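Local coordinates for protein aromatic amino acid aminotransferase I (Candida albicans WO-1, PDB 6HNU) that probably transfers the amino group of aromatic L-amino acids to 2-oxoglutarate, using pyridoxal 5'-phosphate and yielding aromatic oxo-acids and L-glutamate, at residues K10-L15 with E289-R294; K57-I62 with K80-V85; P94-L99 with A340-R345; N132-V137 with G313-L318. All coordinates share one frame; numbering follows the deposited sequence.

Contact 1: residues K10-L15 with E289-R294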
loop_
_atom_site.group_PDB
_atom_site.type_symbol
_atom_site.label_atom_id
_atom_site.label_comp_id
_atom_site.label_asym_id
_atom_site.label_seq_id
_atom_site.Cartn_x
_atom_site.Cartn_y
_atom_site.Cartn_z
ATOM N N LYS B 10 16.265 21.490 -12.370
ATOM C CA LYS B 10 16.701 22.318 -11.229
ATOM C C LYS B 10 16.863 21.413 -10.025
ATOM O O LYS B 10 16.192 20.377 -9.947
ATOM C CB LYS B 10 15.714 23.439 -10.927
ATOM C CG LYS B 10 15.725 24.553 -11.970
ATOM C CD LYS B 10 15.073 25.832 -11.479
ATOM C CE LYS B 10 15.203 26.973 -12.467
ATOM N NZ LYS B 10 16.619 27.346 -12.689
ATOM N N ASP B 11 17.767 21.803 -9.140
ATOM C CA ASP B 11 17.905 21.205 -7.795
ATOM C C ASP B 11 16.731 21.692 -6.953
ATOM O O ASP B 11 16.694 22.884 -6.610
ATOM C CB ASP B 11 19.241 21.591 -7.158
ATOM C CG ASP B 11 19.471 20.829 -5.873
ATOM O OD1 ASP B 11 18.488 20.592 -5.147
ATOM O OD2 ASP B 11 20.633 20.476 -5.621
ATOM N N LEU B 12 15.795 20.809 -6.615
ATOM C CA LEU B 12 14.605 21.209 -5.830
ATOM C C LEU B 12 14.632 20.516 -4.472
ATOM O O LEU B 12 13.570 20.409 -3.823
ATOM C CB LEU B 12 13.351 20.873 -6.646
ATOM C CG LEU B 12 13.226 21.615 -7.979
ATOM C CD1 LEU B 12 11.943 21.226 -8.711
ATOM C CD2 LEU B 12 13.255 23.120 -7.783
ATOM N N THR B 13 15.797 20.061 -4.011
ATOM C CA THR B 13 15.834 19.288 -2.741
ATOM C C THR B 13 15.435 20.237 -1.601
ATOM O O THR B 13 14.854 19.759 -0.638
ATOM C CB THR B 13 17.132 18.482 -2.583
ATOM O OG1 THR B 13 18.191 19.415 -2.654
ATOM C CG2 THR B 13 17.307 17.393 -3.625
ATOM N N HIS B 14 15.539 21.557 -1.767
ATOM C CA HIS B 14 15.053 22.535 -0.757
ATOM C C HIS B 14 13.514 22.478 -0.610
ATOM O O HIS B 14 12.968 23.018 0.374
ATOM C CB HIS B 14 15.573 23.951 -1.089
ATOM C CG HIS B 14 15.059 24.492 -2.388
ATOM N ND1 HIS B 14 15.593 24.124 -3.602
ATOM C CD2 HIS B 14 14.057 25.341 -2.665
ATOM C CE1 HIS B 14 14.960 24.757 -4.572
ATOM N NE2 HIS B 14 13.998 25.492 -4.025
ATOM N N LEU B 15 12.782 21.825 -1.508
ATOM C CA LEU B 15 11.296 21.768 -1.370
ATOM C C LEU B 15 10.871 20.496 -0.624
ATOM O O LEU B 15 9.677 20.390 -0.239
ATOM C CB LEU B 15 10.668 21.877 -2.761
ATOM C CG LEU B 15 10.912 23.225 -3.435
ATOM C CD1 LEU B 15 10.195 23.275 -4.776
ATOM C CD2 LEU B 15 10.483 24.376 -2.519
ATOM N N GLU B 289 12.034 22.451 -16.028
ATOM C CA GLU B 289 12.747 22.659 -14.741
ATOM C C GLU B 289 12.705 21.401 -13.839
ATOM O O GLU B 289 13.460 21.373 -12.847
ATOM C CB GLU B 289 12.193 23.865 -13.981
ATOM C CG GLU B 289 12.286 25.170 -14.757
ATOM C CD GLU B 289 12.175 26.431 -13.918
ATOM O OE1 GLU B 289 11.799 26.340 -12.744
ATOM O OE2 GLU B 289 12.507 27.508 -14.445
ATOM N N GLY B 290 11.881 20.386 -14.128
ATOM C CA GLY B 290 11.775 19.202 -13.240
ATOM C C GLY B 290 11.020 19.494 -11.944
ATOM O O GLY B 290 11.279 18.825 -10.957
ATOM N N ARG B 291 10.054 20.421 -11.950
ATOM C CA ARG B 291 9.277 20.748 -10.734
ATOM C C ARG B 291 7.880 20.112 -10.828
ATOM O O ARG B 291 6.972 20.530 -10.058
ATOM C CB ARG B 291 9.287 22.269 -10.564
ATOM C CG ARG B 291 8.556 23.032 -11.671
ATOM C CD ARG B 291 8.353 24.481 -11.324
ATOM N NE ARG B 291 9.631 25.149 -11.092
ATOM C CZ ARG B 291 10.187 25.379 -9.899
ATOM N NH1 ARG B 291 11.372 25.967 -9.844
ATOM N NH2 ARG B 291 9.565 25.073 -8.778
ATOM N N VAL B 292 7.669 19.191 -11.770
ATOM C CA VAL B 292 6.360 18.473 -11.869
ATOM C C VAL B 292 6.542 17.049 -11.326
ATOM O O VAL B 292 7.519 16.380 -11.720
ATOM C CB VAL B 292 5.760 18.488 -13.281
ATOM C CG1 VAL B 292 4.419 17.779 -13.340
ATOM C CG2 VAL B 292 5.591 19.894 -13.788
ATOM N N VAL B 293 5.582 16.599 -10.516
ATOM C CA VAL B 293 5.418 15.168 -10.173
ATOM C C VAL B 293 4.061 14.743 -10.702
ATOM O O VAL B 293 3.058 15.394 -10.364
ATOM C CB VAL B 293 5.623 14.893 -8.681
ATOM C CG1 VAL B 293 5.575 13.407 -8.372
ATOM C CG2 VAL B 293 6.940 15.465 -8.198
ATOM N N ARG B 294 4.061 13.702 -11.511
ATOM C CA ARG B 294 2.820 13.122 -12.087
ATOM C C ARG B 294 2.461 11.824 -11.358
ATOM O O ARG B 294 3.334 10.944 -11.166
ATOM C CB ARG B 294 2.983 12.906 -13.592
ATOM C CG ARG B 294 1.791 12.239 -14.263
ATOM C CD ARG B 294 2.058 11.979 -15.731
ATOM N NE ARG B 294 0.868 11.601 -16.464
ATOM C CZ ARG B 294 0.033 12.432 -17.077
ATOM N NH1 ARG B 294 0.205 13.723 -16.988
ATOM N NH2 ARG B 294 -1.029 11.965 -17.704
#
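Glu289 OE1, against which Lys10 rests the end of its methylene chain, is gripped by two nitrogens of Arg291: NE and NH1 each donate to this one oxygen over 3.0 Å, in a side-on salt bridge whose acceptor lies in the guanidinium plane. Lys10 and Glu289 run side by side in the same direction, and Lys10 CE comes to 3.4 Å from Glu289 OE2. The last torsion of the lysine (chi4 -63°) bends NZ aside, leaving it 4.5 Å from Glu289 OE2, an attraction of charges rather than a salt bridge. The backbones are joined by Lys10 N, which donates to Glu289 O at 2.8 Å from above the carbonyl plane. Further along, Leu12 crosses Arg291 at about a right angle and presses CD1 to 3.4 Å from Arg291 CB. The buried guanidinium has a second carboxylate partner, Asp240, bridged by NH2, and the two acids probably favour its charged form. This case illustrates how an N-terminal loop can be tied to the start of a core strand: Leu12 and Leu15 lean on Leu242 of strand 242-246, Arg291 and Glu289 meet helix 226-239, and segment 289-294 runs on into strand 292-297 of the mixed sheet.

Contact 2: residues K57-I62 with K80-V85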
loop_
_atom_site.group_PDB
_atom_site.type_symbol
_atom_site.label_atom_id
_atom_site.label_comp_id
_atom_site.label_asym_id
_atom_site.label_seq_id
_atom_site.Cartn_x
_atom_site.Cartn_y
_atom_site.Cartn_z
ATOM N N LYS B 57 2.297 -21.355 -11.335
ATOM C CA LYS B 57 2.011 -20.367 -12.377
ATOM C C LYS B 57 0.697 -19.664 -12.069
ATOM O O LYS B 57 -0.110 -20.194 -11.264
ATOM C CB LYS B 57 1.967 -21.011 -13.767
ATOM C CG LYS B 57 0.652 -21.625 -14.189
ATOM C CD LYS B 57 0.701 -22.153 -15.626
ATOM C CE LYS B 57 -0.577 -22.870 -16.004
ATOM N NZ LYS B 57 -0.465 -23.570 -17.305
ATOM N N VAL B 58 0.562 -18.491 -12.669
ATOM C CA VAL B 58 -0.712 -17.727 -12.739
ATOM C C VAL B 58 -0.999 -17.470 -14.216
ATOM O O VAL B 58 -0.015 -17.320 -15.040
ATOM C CB VAL B 58 -0.660 -16.427 -11.922
ATOM C CG1 VAL B 58 0.369 -15.447 -12.438
ATOM C CG2 VAL B 58 -2.025 -15.772 -11.910
ATOM N N THR B 59 -2.278 -17.503 -14.574
ATOM C CA THR B 59 -2.716 -17.197 -15.958
ATOM C C THR B 59 -3.840 -16.177 -15.878
ATOM O O THR B 59 -4.467 -16.079 -14.821
ATOM C CB THR B 59 -3.139 -18.461 -16.720
ATOM O OG1 THR B 59 -4.429 -18.843 -16.249
ATOM C CG2 THR B 59 -2.165 -19.601 -16.544
ATOM N N ALA B 60 -4.055 -15.439 -16.963
ATOM C CA ALA B 60 -5.257 -14.619 -17.167
ATOM C C ALA B 60 -5.710 -14.716 -18.626
ATOM O O ALA B 60 -4.863 -14.849 -19.518
ATOM C CB ALA B 60 -4.990 -13.191 -16.782
ATOM N N ASP B 61 -7.025 -14.624 -18.845
ATOM C CA ASP B 61 -7.615 -14.510 -20.189
ATOM C C ASP B 61 -7.938 -13.042 -20.404
ATOM O O ASP B 61 -8.587 -12.451 -19.511
ATOM C CB ASP B 61 -8.841 -15.400 -20.302
ATOM C CG ASP B 61 -8.532 -16.884 -20.332
ATOM O OD1 ASP B 61 -7.315 -17.274 -20.336
ATOM O OD2 ASP B 61 -9.529 -17.628 -20.369
ATOM N N ILE B 62 -7.423 -12.468 -21.494
ATOM C CA ILE B 62 -7.511 -11.019 -21.798
ATOM C C ILE B 62 -7.957 -10.834 -23.237
ATOM O O ILE B 62 -7.811 -11.746 -24.051
ATOM C CB ILE B 62 -6.153 -10.355 -21.505
ATOM C CG1 ILE B 62 -5.102 -10.707 -22.555
ATOM C CG2 ILE B 62 -5.723 -10.752 -20.088
ATOM C CD1 ILE B 62 -3.712 -10.135 -22.259
ATOM N N LYS B 80 -9.863 -13.531 -27.194
ATOM C CA LYS B 80 -9.364 -14.092 -25.912
ATOM C C LYS B 80 -7.988 -14.664 -26.154
ATOM O O LYS B 80 -7.863 -15.563 -26.999
ATOM C CB LYS B 80 -10.244 -15.195 -25.330
ATOM C CG LYS B 80 -9.843 -15.647 -23.927
ATOM C CD LYS B 80 -10.966 -16.372 -23.187
ATOM C CE LYS B 80 -11.368 -17.703 -23.799
ATOM N NZ LYS B 80 -10.177 -18.479 -24.224
ATOM N N THR B 81 -6.998 -14.157 -25.436
ATOM C CA THR B 81 -5.665 -14.815 -25.353
ATOM C C THR B 81 -5.360 -15.117 -23.881
ATOM O O THR B 81 -5.796 -14.341 -22.992
ATOM C CB THR B 81 -4.614 -13.995 -26.108
ATOM O OG1 THR B 81 -3.482 -14.837 -26.357
ATOM C CG2 THR B 81 -4.170 -12.757 -25.365
ATOM N N THR B 82 -4.684 -16.234 -23.627
ATOM C CA THR B 82 -4.251 -16.635 -22.276
ATOM C C THR B 82 -2.792 -16.209 -22.105
ATOM O O THR B 82 -1.935 -16.697 -22.863
ATOM C CB THR B 82 -4.513 -18.124 -22.018
ATOM O OG1 THR B 82 -5.920 -18.333 -22.181
ATOM C CG2 THR B 82 -4.037 -18.585 -20.653
ATOM N N ILE B 83 -2.523 -15.349 -21.126
ATOM C CA ILE B 83 -1.135 -15.023 -20.698
ATOM C C ILE B 83 -0.824 -15.910 -19.485
ATOM O O ILE B 83 -1.707 -16.150 -18.660
ATOM C CB ILE B 83 -0.961 -13.517 -20.404
ATOM C CG1 ILE B 83 -2.080 -13.005 -19.492
ATOM C CG2 ILE B 83 -0.899 -12.739 -21.710
ATOM C CD1 ILE B 83 -1.872 -11.625 -18.898
ATOM N N GLU B 84 0.413 -16.359 -19.406
ATOM C CA GLU B 84 0.919 -17.277 -18.380
ATOM C C GLU B 84 2.200 -16.686 -17.804
ATOM O O GLU B 84 3.084 -16.259 -18.590
ATOM C CB GLU B 84 1.209 -18.640 -18.994
ATOM C CG GLU B 84 -0.030 -19.327 -19.520
ATOM C CD GLU B 84 0.200 -20.816 -19.730
ATOM O OE1 GLU B 84 1.225 -21.135 -20.348
ATOM O OE2 GLU B 84 -0.607 -21.648 -19.211
ATOM N N VAL B 85 2.240 -16.599 -16.478
ATOM C CA VAL B 85 3.490 -16.357 -15.732
ATOM C C VAL B 85 3.792 -17.572 -14.857
ATOM O O VAL B 85 3.155 -17.783 -13.806
ATOM C CB VAL B 85 3.418 -15.051 -14.939
ATOM C CG1 VAL B 85 4.781 -14.776 -14.341
ATOM C CG2 VAL B 85 2.967 -13.894 -15.845
HETATM O O HOH W 1 -8.950 -19.695 -21.478
#
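Val58 and Val85, Ala60 and Ile83, and Ile62 and Thr81 are the hydrogen-bonded pairs of a two-stranded antiparallel ribbon. In each pair both backbone N-H groups and both carbonyls are satisfied by the opposite residue, the shortest of the six bonds being Val85 N to Val58 O at 2.8 Å. The alternate pairs, Thr59 with Glu84 and Asp61 with Thr82, carry the polar side chains on one face. There Thr82 OG1 donates to Asp61 OD1 at 2.5 Å, entering from above the carboxylate plane (46° out of it). Nearer the other end, the extended chain of Lys57 carries NZ to 2.7 Å from Glu84 OE2, a salt bridge that likewise comes from above its carboxylate. Lys80 NZ, 4.0 Å from Asp61 OD2, donates to a water that in turn donates to Asp61 OD2. Thr59 OG1 finds its partner in Thr59 OG1 of the second subunit. On the opposite face Ile62 CD1 packs 3.9 Å from Ile83 CG2. That largely apolar face lies on helix 334-377, through Trp347, Ala342 and Lys346, and on Leu99 of helix 99-102, while strand 57-62 pairs antiparallel with a strand of the second subunit, carrying the sheet across the dimer interface.

Contact 3: residues P94-L99 with A340-R345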
loop_
_atom_site.group_PDB
_atom_site.type_symbol
_atom_site.label_atom_id
_atom_site.label_comp_id
_atom_site.label_asym_id
_atom_site.label_seq_id
_atom_site.Cartn_x
_atom_site.Cartn_y
_atom_site.Cartn_z
ATOM N N PRO B 94 9.544 -14.512 -23.413
ATOM C CA PRO B 94 10.469 -13.449 -23.038
ATOM C C PRO B 94 9.807 -12.331 -22.220
ATOM O O PRO B 94 8.599 -12.078 -22.393
ATOM C CB PRO B 94 10.948 -12.902 -24.390
ATOM C CG PRO B 94 10.755 -14.075 -25.341
ATOM C CD PRO B 94 9.468 -14.712 -24.875
ATOM N N ASP B 95 10.613 -11.710 -21.363
ATOM C CA ASP B 95 10.329 -10.391 -20.731
ATOM C C ASP B 95 9.259 -10.514 -19.643
ATOM O O ASP B 95 8.689 -9.454 -19.258
ATOM C CB ASP B 95 9.945 -9.372 -21.809
ATOM C CG ASP B 95 10.984 -9.266 -22.923
ATOM O OD1 ASP B 95 12.126 -9.011 -22.598
ATOM O OD2 ASP B 95 10.625 -9.435 -24.100
ATOM N N GLN B 96 9.042 -11.717 -19.102
ATOM C CA GLN B 96 8.061 -11.944 -17.993
ATOM C C GLN B 96 8.754 -11.775 -16.638
ATOM O O GLN B 96 9.999 -11.858 -16.556
ATOM C CB GLN B 96 7.440 -13.337 -18.096
ATOM C CG GLN B 96 6.671 -13.562 -19.394
ATOM C CD GLN B 96 5.734 -12.418 -19.704
ATOM O OE1 GLN B 96 4.795 -12.138 -18.957
ATOM N NE2 GLN B 96 5.985 -11.737 -20.806
ATOM N N ILE B 97 7.983 -11.526 -15.582
ATOM C CA ILE B 97 8.549 -11.450 -14.209
ATOM C C ILE B 97 8.112 -12.733 -13.512
ATOM O O ILE B 97 7.000 -12.791 -12.936
ATOM C CB ILE B 97 8.189 -10.149 -13.470
ATOM C CG1 ILE B 97 8.051 -8.948 -14.423
ATOM C CG2 ILE B 97 9.244 -9.901 -12.405
ATOM C CD1 ILE B 97 7.275 -7.769 -13.888
ATOM N N GLU B 98 8.948 -13.755 -13.647
ATOM C CA GLU B 98 8.640 -15.127 -13.175
ATOM C C GLU B 98 8.326 -15.044 -11.679
ATOM O O GLU B 98 8.925 -14.177 -10.983
ATOM C CB GLU B 98 9.804 -16.071 -13.514
ATOM C CG GLU B 98 11.090 -15.781 -12.757
ATOM C CD GLU B 98 12.010 -14.727 -13.324
ATOM O OE1 GLU B 98 11.665 -14.128 -14.374
ATOM O OE2 GLU B 98 13.056 -14.457 -12.682
ATOM N N LEU B 99 7.395 -15.876 -11.204
ATOM C CA LEU B 99 6.831 -15.718 -9.836
ATOM C C LEU B 99 7.914 -15.928 -8.771
ATOM O O LEU B 99 7.749 -15.388 -7.675
ATOM C CB LEU B 99 5.681 -16.693 -9.606
ATOM C CG LEU B 99 4.530 -16.629 -10.607
ATOM C CD1 LEU B 99 3.475 -17.654 -10.218
ATOM C CD2 LEU B 99 3.948 -15.215 -10.670
ATOM N N ALA B 340 0.204 -7.316 -14.946
ATOM C CA ALA B 340 0.156 -6.057 -15.743
ATOM C C ALA B 340 1.271 -6.095 -16.789
ATOM O O ALA B 340 1.052 -5.803 -17.964
ATOM C CB ALA B 340 0.273 -4.833 -14.835
ATOM N N ASN B 341 2.461 -6.446 -16.369
ATOM C CA ASN B 341 3.609 -6.622 -17.290
ATOM C C ASN B 341 3.256 -7.626 -18.417
ATOM O O ASN B 341 3.588 -7.339 -19.584
ATOM C CB ASN B 341 4.839 -7.038 -16.521
ATOM C CG ASN B 341 6.044 -7.178 -17.421
ATOM O OD1 ASN B 341 6.593 -6.192 -17.908
ATOM N ND2 ASN B 341 6.435 -8.408 -17.661
ATOM N N ALA B 342 2.640 -8.750 -18.083
ATOM C CA ALA B 342 2.269 -9.818 -19.054
ATOM C C ALA B 342 1.235 -9.271 -20.043
ATOM O O ALA B 342 1.458 -9.383 -21.248
ATOM C CB ALA B 342 1.800 -11.028 -18.326
ATOM N N LEU B 343 0.199 -8.581 -19.547
ATOM C CA LEU B 343 -0.852 -7.998 -20.403
ATOM C C LEU B 343 -0.227 -6.937 -21.309
ATOM O O LEU B 343 -0.460 -7.010 -22.520
ATOM C CB LEU B 343 -1.999 -7.474 -19.531
ATOM C CG LEU B 343 -3.090 -6.723 -20.285
ATOM C CD1 LEU B 343 -4.434 -6.871 -19.566
ATOM C CD2 LEU B 343 -2.712 -5.262 -20.441
ATOM N N LEU B 344 0.577 -6.012 -20.779
ATOM C CA LEU B 344 1.080 -4.869 -21.569
ATOM C C LEU B 344 2.046 -5.365 -22.647
ATOM O O LEU B 344 2.020 -4.799 -23.752
ATOM C CB LEU B 344 1.723 -3.841 -20.633
ATOM C CG LEU B 344 0.740 -3.113 -19.697
ATOM C CD1 LEU B 344 1.493 -2.413 -18.592
ATOM C CD2 LEU B 344 -0.119 -2.121 -20.454
ATOM N N ARG B 345 2.876 -6.356 -22.330
ATOM C CA ARG B 345 3.888 -6.895 -23.277
ATOM C C ARG B 345 3.210 -7.795 -24.305
ATOM O O ARG B 345 3.680 -7.810 -25.449
ATOM C CB ARG B 345 4.987 -7.609 -22.503
ATOM C CG ARG B 345 5.886 -6.594 -21.812
ATOM C CD ARG B 345 7.009 -7.185 -21.014
ATOM N NE ARG B 345 7.853 -6.108 -20.518
ATOM C CZ ARG B 345 8.808 -5.511 -21.228
ATOM N NH1 ARG B 345 9.058 -5.907 -22.473
ATOM N NH2 ARG B 345 9.506 -4.521 -20.697
HETATM O O HOH W 2 8.013 -7.835 -24.334
HETATM O O HOH W 3 5.110 -10.861 -16.427
HETATM O O HOH W 4 3.437 -11.013 -22.230
#
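Asn341, Asp95 and Gln96 carry this junction between an irregular loop and a long helix. With CG anti to the backbone N (chi1 -178°), Asn341 reaches from the helix to the loop, and its ND2 donates to Asp95 O over 3.0 Å. The bond is nearly straight (163°) and falls on a lone pair in the carbonyl plane, with the acceptor also in the plane of the amide. Both ends of that amide are employed, since OD1 accepts from Arg345 NE at 2.9 Å, one turn further along the helix. Asp95 crosses Arg345 at about a right angle, its CB lying 3.6 Å from Arg345 NH1. Its carboxylate makes no direct bond to the guanidinium; instead a water donates to Asp95 OD2 and accepts from Arg345 NH1. Gln96 starts away from the helix but folds back at its second torsion (chi2 -48°), and its OE1 comes to 3.3 Å from Ala342 CB. A further water ties Gln96 OE1, Ile97 N and Asn341 ND2 together, while Gln96 NE2 donates to Pro94 O. Beside the asparagine, Ile97 CD1 packs 3.7 Å from Asn341 CB. The junction shows a loop held to a helix by one direct side-chain bond, with waters completing the polar contact. Arg345 NH2 goes on to Glu113 O and Gln116 OE1 of helix 112-126, while Gln96 and Ala342 both abut Val85 of strand 81-86.

Contact 4: residues N132-V137 with G313-L318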
loop_
_atom_site.group_PDB
_atom_site.type_symbol
_atom_site.label_atom_id
_atom_site.label_comp_id
_atom_site.label_asym_id
_atom_site.label_seq_id
_atom_site.Cartn_x
_atom_site.Cartn_y
_atom_site.Cartn_z
ATOM N N ASN B 132 17.260 13.967 -16.378
ATOM C CA ASN B 132 17.372 13.139 -15.141
ATOM C C ASN B 132 15.964 12.895 -14.566
ATOM O O ASN B 132 15.711 13.194 -13.389
ATOM C CB ASN B 132 18.312 13.767 -14.101
ATOM C CG ASN B 132 18.061 15.229 -13.791
ATOM O OD1 ASN B 132 17.684 16.025 -14.665
ATOM N ND2 ASN B 132 18.317 15.598 -12.546
ATOM N N TRP B 133 15.095 12.318 -15.380
ATOM C CA TRP B 133 13.705 11.959 -14.999
ATOM C C TRP B 133 13.641 10.449 -14.825
ATOM O O TRP B 133 14.526 9.684 -15.365
ATOM C CB TRP B 133 12.671 12.455 -16.013
ATOM C CG TRP B 133 12.660 11.706 -17.310
ATOM C CD1 TRP B 133 13.516 11.922 -18.351
ATOM C CD2 TRP B 133 11.799 10.621 -17.714
ATOM N NE1 TRP B 133 13.227 11.072 -19.382
ATOM C CE2 TRP B 133 12.208 10.235 -19.016
ATOM C CE3 TRP B 133 10.723 9.937 -17.128
ATOM C CZ2 TRP B 133 11.562 9.225 -19.741
ATOM C CZ3 TRP B 133 10.101 8.927 -17.833
ATOM C CH2 TRP B 133 10.504 8.592 -19.129
ATOM N N ASP B 134 12.659 10.005 -14.066
ATOM C CA ASP B 134 12.468 8.563 -13.848
ATOM C C ASP B 134 11.005 8.284 -13.528
ATOM O O ASP B 134 10.204 9.233 -13.435
ATOM C CB ASP B 134 13.402 8.031 -12.763
ATOM C CG ASP B 134 13.863 6.601 -13.027
ATOM O OD1 ASP B 134 13.617 6.065 -14.152
ATOM O OD2 ASP B 134 14.442 6.039 -12.119
ATOM N N VAL B 135 10.716 6.993 -13.452
ATOM C CA VAL B 135 9.432 6.456 -12.957
ATOM C C VAL B 135 9.738 5.462 -11.842
ATOM O O VAL B 135 10.719 4.695 -11.940
ATOM C CB VAL B 135 8.649 5.824 -14.109
ATOM C CG1 VAL B 135 8.326 6.858 -15.164
ATOM C CG2 VAL B 135 9.402 4.683 -14.735
ATOM N N ILE B 136 8.902 5.475 -10.817
ATOM C CA ILE B 136 8.864 4.453 -9.743
ATOM C C ILE B 136 7.421 3.955 -9.649
ATOM O O ILE B 136 6.490 4.652 -10.080
ATOM C CB ILE B 136 9.384 5.043 -8.411
ATOM C CG1 ILE B 136 8.565 6.243 -7.928
ATOM C CG2 ILE B 136 10.870 5.381 -8.566
ATOM C CD1 ILE B 136 8.851 6.701 -6.498
ATOM N N VAL B 137 7.251 2.768 -9.129
ATOM C CA VAL B 137 5.914 2.176 -8.937
ATOM C C VAL B 137 5.240 2.827 -7.726
ATOM O O VAL B 137 5.916 3.345 -6.787
ATOM C CB VAL B 137 5.997 0.651 -8.847
ATOM C CG1 VAL B 137 6.515 0.095 -10.145
ATOM C CG2 VAL B 137 6.813 0.182 -7.643
ATOM N N GLY B 313 8.839 11.887 -12.222
ATOM C CA GLY B 313 9.492 13.086 -11.703
ATOM C C GLY B 313 11.003 12.958 -11.708
ATOM O O GLY B 313 11.568 12.001 -12.276
ATOM N N GLN B 314 11.666 13.967 -11.150
ATOM C CA GLN B 314 13.138 13.996 -11.258
ATOM C C GLN B 314 13.702 12.949 -10.292
ATOM O O GLN B 314 13.075 12.663 -9.260
ATOM C CB GLN B 314 13.705 15.399 -11.114
ATOM C CG GLN B 314 13.499 16.069 -9.791
ATOM C CD GLN B 314 14.432 17.260 -9.724
ATOM O OE1 GLN B 314 15.648 17.094 -9.614
ATOM N NE2 GLN B 314 13.894 18.465 -9.883
ATOM N N LYS B 315 14.832 12.373 -10.674
ATOM C CA LYS B 315 15.489 11.235 -9.977
ATOM C C LYS B 315 15.591 11.515 -8.488
ATOM O O LYS B 315 15.205 10.652 -7.710
ATOM C CB LYS B 315 16.896 11.012 -10.531
ATOM C CG LYS B 315 17.276 9.566 -10.743
ATOM C CD LYS B 315 16.917 9.111 -12.138
ATOM C CE LYS B 315 17.991 9.438 -13.156
ATOM N NZ LYS B 315 17.615 8.927 -14.491
ATOM N N ASP B 316 16.177 12.643 -8.107
ATOM C CA ASP B 316 16.466 12.920 -6.690
ATOM C C ASP B 316 15.195 13.091 -5.849
ATOM O O ASP B 316 15.289 12.799 -4.642
ATOM C CB ASP B 316 17.379 14.117 -6.506
ATOM C CG ASP B 316 18.771 13.882 -7.056
ATOM O OD1 ASP B 316 19.165 12.690 -7.213
ATOM O OD2 ASP B 316 19.391 14.880 -7.404
ATOM N N LEU B 317 14.060 13.507 -6.402
ATOM C CA LEU B 317 12.811 13.570 -5.591
ATOM C C LEU B 317 12.205 12.168 -5.506
ATOM O O LEU B 317 11.793 11.780 -4.408
ATOM C CB LEU B 317 11.826 14.599 -6.180
ATOM C CG LEU B 317 12.341 16.031 -6.330
ATOM C CD1 LEU B 317 11.251 16.956 -6.887
ATOM C CD2 LEU B 317 12.894 16.597 -5.027
ATOM N N LEU B 318 12.208 11.402 -6.597
ATOM C CA LEU B 318 11.676 10.023 -6.653
ATOM C C LEU B 318 12.430 9.154 -5.641
ATOM O O LEU B 318 11.787 8.303 -5.025
ATOM C CB LEU B 318 11.772 9.424 -8.063
ATOM C CG LEU B 318 10.780 9.947 -9.091
ATOM C CD1 LEU B 318 10.677 9.028 -10.293
ATOM C CD2 LEU B 318 9.441 10.133 -8.499
HETATM O O HOH W 5 18.382 18.096 -10.840
#
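Trp133 and Asp134 pair antiparallel with Gln314 and Gly313 where strand 133-138, the outermost of the mixed sheet within this chain, meets the end of strand 309-314, in the large domain of the aminotransferase fold. Asp134 and Gly313 form the hydrogen-bonded pair: Asp134 N gives to Gly313 O at 2.9 Å, and Gly313 N returns a longer bond to Asp134 O. Beyond them the second segment leaves the sheet, with Gln314 at the N-cap position of helix 315-327. Even so the pairing gains one more bond, because Lys315 N in the first turn donates to Asn132 O over 3.0 Å. The transition is an instance of strand pairing extended by the first N-H of the helix that follows.

Lys315 folds back over the strand, bent at CD and CE (chi2 91°, chi3 85°), so that CD lies 3.7 Å from Asp134 CB and NZ makes a weak bond to Trp133 O. The carboxylate of Asp134 has its own partner, a salt bridge from OD1 to Lys119 of helix 112-126, and the same lysine makes a cation-pi contact with Trp133. Gln314 NE2 turns to Gly290 O and Lys10 O, while Asn132 OD1 accepts from Ala9 N. One turn into the helix, Leu318 and Ile136 slide past each other in opposite directions, CD2 of the leucine 4.0 Å from CD1 of the isoleucine. The other leucine methyl, Leu318 CD1, sits on the strand's backbone, 3.2 Å from Asp134 O.

Overall arrangement
From the N terminus, segment 10-15 opens contact 1, whose partner comes only after 273 residues. Within that span contact 2 both opens and closes, a short excursion with 17 residues between its strands. Contacts 3 and 4 then open in turn, so each crosses contact 1, which closes at 289-294. Contact 4 closes next, and contact 3 last, enclosing contact 4. Two groups result. Contacts 1 and 4 touch through the side chain of Gln314, tying the N-terminal loop to one edge of the mixed sheet. Contacts 2 and 3 meet at Val85 and Ile83, joining the dimer-spanning ribbon to helix 334-377.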